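Local coordinates for BolA (PDB 3TR3), which is of unknown function but belongs to the BolA/IbaG family, associated with stress-induced cellular processes, and binds a cobalt ion, at residues G44-A47 and L48-H51; K72-P76 and D77-R81. All coordinates share one frame; numbering follows the deposited sequence.

Interaction 1 (G44-A47 and L48-H51); sequences GQTA and LTRH
Arg-50 reaches back along the first turn of its helix to the loop residue Gln-45. Its CB lies 3.6 Å from Thr-46 O, and CG comes closer to that same oxygen, at 3.4 Å. CD is equally far, 3.8 Å, from Gln-45 O and Thr-46 O. The chain runs extended from CG to NE, which brings NE to Gln-45 O for a hydrogen bond of 3.1 Å. That bond is bent, 142° at the hydrogen, and the donor stands above the carbonyl plane. Beyond it, NH1 leaves the turn for a salt bridge with Glu-78 and probably a hydrogen bond to Thr-73 O. Thr-46 is the N-cap of helix 47-57. Its OG1, set between its own backbone N and carbonyl carbon (chi1 70°), accepts from Thr-49 N at 3.2 Å in a nearly straight bond. Arg-50 N and His-51 N then donate to Thr-46 O and Ala-47 O, the first bonds of the helix. Thr-49 CG2 packs 3.9 Å from Gln-45 CB. A water joins Gln-45 OE1, to which it donates at 2.6 Å, with Thr-49 OG1, and accepts weakly from Thr-46 N.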
# COMPACT_ATOMS: atom_id res chain seq x y z
N GLY B 44 -21.48 2.43 7.36
CA GLY B 44 -22.46 2.91 8.36
C GLY B 44 -21.80 3.37 9.65
O GLY B 44 -22.49 3.70 10.61
N GLN B 45 -20.47 3.41 9.70
CA GLN B 45 -19.79 3.77 10.94
C GLN B 45 -19.23 5.18 10.78
O GLN B 45 -18.78 5.57 9.72
CB GLN B 45 -18.68 2.76 11.28
CG GLN B 45 -19.13 1.32 11.32
CD GLN B 45 -20.26 1.09 12.35
OE1 GLN B 45 -20.30 1.75 13.39
NE2 GLN B 45 -21.20 0.17 12.04
N THR B 46 -19.25 5.96 11.84
CA THR B 46 -18.67 7.28 11.76
C THR B 46 -17.13 7.22 11.58
O THR B 46 -16.48 6.19 11.87
CB THR B 46 -18.98 8.05 13.03
OG1 THR B 46 -18.23 7.49 14.13
CG2 THR B 46 -20.48 8.01 13.32
N ALA B 47 -16.56 8.33 11.11
CA ALA B 47 -15.10 8.41 10.93
C ALA B 47 -14.39 8.05 12.24
O ALA B 47 -13.39 7.31 12.24
CB ALA B 47 -14.69 9.82 10.48
N LEU B 48 -14.91 8.56 13.35
CA LEU B 48 -14.32 8.29 14.65
C LEU B 48 -14.31 6.80 14.98
O LEU B 48 -13.31 6.25 15.42
CB LEU B 48 -15.07 9.05 15.74
CG LEU B 48 -14.57 8.69 17.14
CD1 LEU B 48 -13.09 9.12 17.31
CD2 LEU B 48 -15.44 9.29 18.20
N THR B 49 -15.44 6.13 14.76
CA THR B 49 -15.51 4.69 14.94
C THR B 49 -14.58 3.93 14.02
O THR B 49 -13.94 2.96 14.44
CB THR B 49 -16.93 4.18 14.69
OG1 THR B 49 -17.79 4.74 15.68
CG2 THR B 49 -16.98 2.67 14.74
N ARG B 50 -14.53 4.34 12.75
CA ARG B 50 -13.70 3.64 11.76
C ARG B 50 -12.26 3.66 12.27
O ARG B 50 -11.59 2.63 12.33
CB ARG B 50 -13.79 4.29 10.39
CG ARG B 50 -15.09 4.07 9.65
CD ARG B 50 -15.20 5.04 8.48
NE ARG B 50 -16.45 4.85 7.78
CZ ARG B 50 -16.63 4.93 6.47
NH1 ARG B 50 -15.58 5.19 5.68
NH2 ARG B 50 -17.86 4.74 5.94
N HIS B 51 -11.82 4.84 12.70
CA HIS B 51 -10.46 5.03 13.22
C HIS B 51 -10.22 4.21 14.48
O HIS B 51 -9.16 3.63 14.62
CB HIS B 51 -10.15 6.52 13.48
CG HIS B 51 -10.06 7.35 12.23
ND1 HIS B 51 -9.44 8.58 12.21
CD2 HIS B 51 -10.52 7.14 10.97
CE1 HIS B 51 -9.52 9.09 10.99
NE2 HIS B 51 -10.19 8.24 10.23
O HOH W 1 -20.46 4.14 14.38

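Interaction 2 (K72-P76 and D77-R81)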
# COMPACT_ATOMS: atom_id res chain seq x y z
N LYS B 72 -6.75 7.47 6.81
CA LYS B 72 -7.94 7.61 5.97
C LYS B 72 -8.58 6.23 5.83
O LYS B 72 -7.92 5.28 5.43
CB LYS B 72 -7.65 8.19 4.60
CG LYS B 72 -7.14 9.60 4.62
CD LYS B 72 -6.60 10.01 3.22
CE LYS B 72 -6.12 11.45 3.23
NZ LYS B 72 -5.49 11.82 1.94
N THR B 73 -9.88 6.16 6.17
CA THR B 73 -10.62 4.90 6.23
C THR B 73 -11.77 4.88 5.23
O THR B 73 -12.63 5.74 5.27
CB THR B 73 -11.18 4.66 7.66
OG1 THR B 73 -11.81 5.85 8.15
CG2 THR B 73 -10.03 4.25 8.62
N TYR B 74 -11.77 3.91 4.32
CA TYR B 74 -12.79 3.86 3.29
C TYR B 74 -13.44 2.49 3.27
O TYR B 74 -12.83 1.49 3.61
CB TYR B 74 -12.21 4.12 1.88
CG TYR B 74 -11.53 5.47 1.70
CD1 TYR B 74 -12.27 6.62 1.45
CD2 TYR B 74 -10.15 5.59 1.78
CE1 TYR B 74 -11.66 7.86 1.30
CE2 TYR B 74 -9.52 6.81 1.62
CZ TYR B 74 -10.27 7.94 1.39
OH TYR B 74 -9.62 9.16 1.23
N THR B 75 -14.70 2.45 2.85
CA THR B 75 -15.24 1.19 2.40
C THR B 75 -14.71 0.97 1.00
O THR B 75 -14.39 1.92 0.28
CB THR B 75 -16.79 1.18 2.34
OG1 THR B 75 -17.26 2.17 1.41
CG2 THR B 75 -17.40 1.39 3.72
N PRO B 76 -14.63 -0.29 0.59
CA PRO B 76 -14.30 -0.60 -0.80
C PRO B 76 -15.13 0.21 -1.79
O PRO B 76 -14.55 0.70 -2.76
CB PRO B 76 -14.60 -2.09 -0.91
CG PRO B 76 -14.47 -2.63 0.51
CD PRO B 76 -14.77 -1.49 1.44
N ASP B 77 -16.43 0.37 -1.56
CA ASP B 77 -17.26 1.20 -2.45
C ASP B 77 -16.92 2.70 -2.45
O ASP B 77 -16.92 3.30 -3.49
CB ASP B 77 -18.75 1.03 -2.16
CG ASP B 77 -19.28 -0.34 -2.52
OD1 ASP B 77 -18.61 -1.07 -3.28
OD2 ASP B 77 -20.38 -0.67 -2.03
N GLU B 78 -16.66 3.30 -1.29
CA GLU B 78 -16.28 4.70 -1.29
C GLU B 78 -15.02 4.84 -2.13
O GLU B 78 -14.84 5.85 -2.82
CB GLU B 78 -16.05 5.25 0.13
CG GLU B 78 -17.29 5.35 1.00
CD GLU B 78 -16.98 5.63 2.47
OE1 GLU B 78 -15.80 5.53 2.83
OE2 GLU B 78 -17.93 5.93 3.25
N TYR B 79 -14.14 3.83 -2.07
CA TYR B 79 -12.88 3.93 -2.79
C TYR B 79 -13.04 3.76 -4.32
O TYR B 79 -12.58 4.62 -5.06
CB TYR B 79 -11.79 3.02 -2.21
CG TYR B 79 -10.41 3.34 -2.77
CD1 TYR B 79 -9.84 2.55 -3.76
CD2 TYR B 79 -9.69 4.45 -2.32
CE1 TYR B 79 -8.56 2.85 -4.28
CE2 TYR B 79 -8.42 4.77 -2.84
CZ TYR B 79 -7.86 3.96 -3.81
OH TYR B 79 -6.60 4.24 -4.34
N GLU B 80 -13.71 2.70 -4.78
CA GLU B 80 -13.96 2.51 -6.22
C GLU B 80 -14.76 3.63 -6.90
O GLU B 80 -14.65 3.82 -8.10
CB GLU B 80 -14.72 1.21 -6.52
CG GLU B 80 -14.33 -0.02 -5.72
CD GLU B 80 -15.51 -1.00 -5.57
OE1 GLU B 80 -16.58 -0.76 -6.21
OE2 GLU B 80 -15.39 -2.01 -4.82
N ARG B 81 -15.60 4.34 -6.13
CA ARG B 81 -16.50 5.36 -6.69
C ARG B 81 -15.80 6.70 -6.66
O ARG B 81 -16.32 7.69 -7.16
CB ARG B 81 -17.81 5.46 -5.87
CG ARG B 81 -18.70 4.23 -5.98
CD ARG B 81 -19.86 4.25 -5.01
NE ARG B 81 -20.67 3.04 -5.09
CZ ARG B 81 -21.89 2.92 -4.55
NH1 ARG B 81 -22.44 3.92 -3.88
NH2 ARG B 81 -22.55 1.79 -4.69
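Thr-75 and Glu-78 grip each other at the start of the short helix 76-80. Thr-75 is the N-cap. Its chi1 of 61° places OG1 between its own backbone N and carbonyl carbon, turned into the helix end. There OG1 accepts from Glu-78 N at 3.0 Å. Glu-78 returns the bond: its OE1 accepts from Thr-75 N, with 3.3 Å between the two atoms. Together the two bonds make a capping box. The Glu-78 chain leaves CB with CG anti to the carbonyl carbon (chi1 -68°), which sets CG 3.2 Å from Thr-75 OG1. Beyond CG the chain is extended, and this carries OE1 back to Thr-75 N. The two side chains cross at about a right angle. Thr-75 N meets OE1 from well above the carboxylate plane.

The same oxygen lies beside Tyr-74, 3.9 Å from its CD1, with the carboxylate almost perpendicular to the ring. Tyr-74 and Tyr-79 pack through their CB atoms, 4.3 Å apart, and their rings lie obliquely with centroids 6.0 Å apart. Both side chains also touch Leu-38 of strand 32-38, so Tyr-79 joins the helix to a neighbouring strand. Backbone bonds from Tyr-79 N to Thr-75 O and from Glu-80 N to Pro-76 O carry the turn onward. At Glu-80, CG rests 3.1 Å from Pro-76 O.

Glu-78 OE1 also forms a salt bridge with Arg-50. One carboxylate oxygen therefore serves both the cap and the bridge, and the nearby positive charge probably helps keep Glu-78 ionised.

In the fold
From the N terminus, the chain runs through helix 7-17 and strands 22-28 and 32-38 before it reaches interaction 1. That contact closes the end of the loop that leads into helix 47-57. Helix 59-65 and strand 68-74 follow, and interaction 2 then turns the end of that strand into helix 76-80. The two contacts are in series along the chain and neither nest nor cross. Their centres are about 13 Å apart, yet they touch. Besides the Arg-50 to Glu-78 bridge, His-51 packs on Thr-73. The start of helix 47-57 is thereby tied to the end of strand 68-74 and to the C-terminal helix.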